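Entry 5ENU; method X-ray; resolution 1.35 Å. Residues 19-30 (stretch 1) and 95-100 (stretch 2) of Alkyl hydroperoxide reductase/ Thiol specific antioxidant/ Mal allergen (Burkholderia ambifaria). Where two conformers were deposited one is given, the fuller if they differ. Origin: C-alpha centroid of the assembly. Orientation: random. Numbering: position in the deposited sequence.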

# COMPACT_ATOMS: atom_id res chain seq x y z
N ASP A 19 -5.01 7.38 -12.31
CA ASP A 19 -5.57 8.07 -11.15
C ASP A 19 -6.71 7.24 -10.55
O ASP A 19 -7.50 6.62 -11.27
N PHE A 20 -6.77 7.22 -9.21
CA PHE A 20 -7.74 6.46 -8.43
C PHE A 20 -8.17 7.30 -7.24
O PHE A 20 -7.45 8.20 -6.80
N THR A 21 -9.34 6.96 -6.68
CA THR A 21 -9.83 7.53 -5.43
C THR A 21 -10.44 6.39 -4.62
O THR A 21 -11.09 5.51 -5.18
N ALA A 22 -10.22 6.40 -3.31
CA ALA A 22 -10.69 5.28 -2.50
C ALA A 22 -10.98 5.76 -1.08
O ALA A 22 -10.40 6.74 -0.61
N PRO A 23 -11.86 5.05 -0.36
CA PRO A 23 -12.13 5.41 1.03
C PRO A 23 -10.92 5.10 1.91
O PRO A 23 -10.20 4.12 1.70
N ALA A 24 -10.72 5.93 2.92
CA ALA A 24 -9.58 5.74 3.81
C ALA A 24 -9.92 6.25 5.20
O ALA A 24 -10.89 6.98 5.40
N THR A 25 -9.09 5.85 6.17
CA THR A 25 -9.15 6.47 7.49
C THR A 25 -9.00 7.97 7.33
O THR A 25 -8.15 8.45 6.56
N GLY A 26 -9.88 8.72 7.98
CA GLY A 26 -9.86 10.17 7.89
C GLY A 26 -10.50 10.77 6.66
O GLY A 26 -10.53 12.00 6.54
N GLY A 27 -11.03 9.96 5.75
CA GLY A 27 -11.63 10.47 4.53
C GLY A 27 -10.95 9.94 3.29
O GLY A 27 -9.87 9.34 3.32
N ASP A 28 -11.58 10.21 2.17
CA ASP A 28 -11.19 9.62 0.91
C ASP A 28 -9.87 10.21 0.43
O ASP A 28 -9.55 11.38 0.69
N ILE A 29 -9.11 9.39 -0.29
CA ILE A 29 -7.81 9.79 -0.84
C ILE A 29 -7.82 9.54 -2.33
O ILE A 29 -8.20 8.45 -2.78
N SER A 30 -7.37 10.52 -3.10
CA SER A 30 -7.12 10.36 -4.52
C SER A 30 -5.62 10.38 -4.78
O SER A 30 -4.87 11.09 -4.11
N PHE A 95 -0.16 7.43 9.63
CA PHE A 95 -0.41 7.53 8.21
C PHE A 95 -1.74 6.83 7.93
O PHE A 95 -2.24 6.08 8.77
N PRO A 96 -2.34 7.09 6.76
CA PRO A 96 -3.69 6.56 6.48
C PRO A 96 -3.68 5.11 6.01
O PRO A 96 -2.68 4.60 5.50
N LEU A 97 -4.84 4.47 6.16
CA LEU A 97 -5.10 3.15 5.60
C LEU A 97 -6.30 3.25 4.66
O LEU A 97 -7.38 3.69 5.08
N ILE A 98 -6.12 2.82 3.41
CA ILE A 98 -7.22 2.76 2.43
C ILE A 98 -7.99 1.46 2.62
O ILE A 98 -7.39 0.38 2.73
N SER A 99 -9.32 1.57 2.64
CA SER A 99 -10.20 0.39 2.64
C SER A 99 -10.54 0.05 1.19
O SER A 99 -11.35 0.72 0.55
N ASP A 100 -9.90 -0.99 0.67
CA ASP A 100 -10.13 -1.43 -0.70
C ASP A 100 -11.10 -2.60 -0.73
O ASP A 100 -10.90 -3.61 -1.39

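The two stretches meet at a single beta bridge, Ala 24 with Ile 98, and three hydrogen bonds settle most of the polar accounting. Ser 99 N donates to Pro 23 O at 2.9 Å, and Thr 25 N donates to Leu 97 O at 3.0 Å, so the backbone is paired on both sides of the bridge. The third bond is supplied by a side chain: Leu 97 N donates to Thr 25 OG1 at 3.0 Å, nearly straight at 168°. Thr 25 thus bonds Leu 97 twice, its backbone N giving a hydrogen to Leu 97 O and its hydroxyl oxygen accepting one from Leu 97 N. In its p rotamer the side chain points toward the second stretch and OG1 takes that hydrogen, Thr 25 O being too far away, while Thr 25 CG2 lies 4.1 Å from Leu 97 CB. The same carbonyls also receive CA-H...O contacts, Ile 98 CA to Pro 23 O at 3.4 Å and Ala 24 CA to Leu 97 O at 3.3 Å.

Ile 98, with chi1 m and chi2 t, gives up the most surface to this contact. Phe 20 (p), Ala 22, Ala 24 and Ile 29 all contribute apolar contacts to it: Ile 98 CG2 lies 3.6 Å from Ala 22 CB, CG1 3.9 Å from Ala 24 CB and 4.4 Å from Ile 29 CD1, and CD1 reaches the Phe 20 ring obliquely, 4.4 Å from CE1. Ile 29, mt, points toward the second stretch and sets its CD1 3.7 Å from Pro 96 CB, joining the proline to the same apolar patch.

Within stretch 1, Ala 22 and Ile 29 exchange backbone hydrogen bonds. Gly 27 N to Ala 24 O, 3.0 Å, closes a type II turn; Gly 26 suits its positive phi, and at Gly 27 a CB would be jammed against the carbonyl O of Gly 26. Thr 21 and Ser 30 point away and pair their hydroxyls, Thr 21 OG1 to Ser 30 OG at 2.7 Å. Ser 99 OG and both Asp 100 carboxylate oxygens are satisfied elsewhere in the structure.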

# COMPACT_ATOMS: atom_id res chain seq x y z
CB ASP A 19 -6.08 9.48 -11.53
CG ASP A 19 -6.57 10.30 -10.30
OD1 ASP A 19 -5.88 10.40 -9.25
OD2 ASP A 19 -7.68 10.87 -10.37
CB PHE A 20 -7.18 5.10 -7.98
CG PHE A 20 -5.95 5.19 -7.09
CD1 PHE A 20 -6.07 5.47 -5.73
CD2 PHE A 20 -4.68 4.94 -7.61
CE1 PHE A 20 -4.94 5.52 -4.90
CE2 PHE A 20 -3.55 4.99 -6.80
CZ PHE A 20 -3.68 5.29 -5.44
CB THR A 21 -10.90 8.60 -5.69
OG1 THR A 21 -10.37 9.57 -6.61
CG2 THR A 21 -11.26 9.30 -4.43
CB ALA A 22 -9.65 4.15 -2.45
CB PRO A 23 -13.32 4.50 1.40
CG PRO A 23 -13.83 3.96 0.09
CD PRO A 23 -12.66 3.89 -0.80
CB ALA A 24 -8.34 6.47 3.29
CB THR A 25 -8.03 5.91 8.38
OG1 THR A 25 -6.76 6.14 7.77
CG2 THR A 25 -8.22 4.42 8.63
CB ASP A 28 -12.28 9.86 -0.12
CG ASP A 28 -12.49 11.35 -0.43
OD1 ASP A 28 -12.62 12.20 0.50
OD2 ASP A 28 -12.58 11.67 -1.63
CB ILE A 29 -6.67 8.98 -0.19
CG1 ILE A 29 -6.60 9.32 1.30
CG2 ILE A 29 -5.34 9.26 -0.91
CD1 ILE A 29 -5.62 8.46 2.08
CB SER A 30 -7.78 11.47 -5.34
OG SER A 30 -9.19 11.49 -5.16
CB PHE A 95 0.74 6.91 7.40
CG PHE A 95 1.07 5.49 7.77
CD1 PHE A 95 0.29 4.43 7.31
CD2 PHE A 95 2.18 5.20 8.57
CE1 PHE A 95 0.60 3.11 7.65
CE2 PHE A 95 2.49 3.88 8.90
CZ PHE A 95 1.70 2.85 8.45
CB PRO A 96 -4.20 7.45 5.34
CG PRO A 96 -3.17 8.52 5.13
CD PRO A 96 -1.89 8.06 5.75
CB LEU A 97 -5.42 2.13 6.71
CG LEU A 97 -4.32 1.92 7.75
CD1 LEU A 97 -4.84 0.97 8.84
CD2 LEU A 97 -3.02 1.38 7.12
CB ILE A 98 -6.67 2.87 1.00
CG1 ILE A 98 -6.31 4.33 0.68
CG2 ILE A 98 -7.67 2.31 -0.00
CD1 ILE A 98 -5.55 4.53 -0.65
CB SER A 99 -11.48 0.66 3.44
OG SER A 99 -12.34 -0.45 3.29
CB ASP A 100 -8.80 -1.80 -1.35
CG ASP A 100 -8.88 -1.88 -2.86
OD1 ASP A 100 -9.45 -0.97 -3.49
OD2 ASP A 100 -8.35 -2.85 -3.42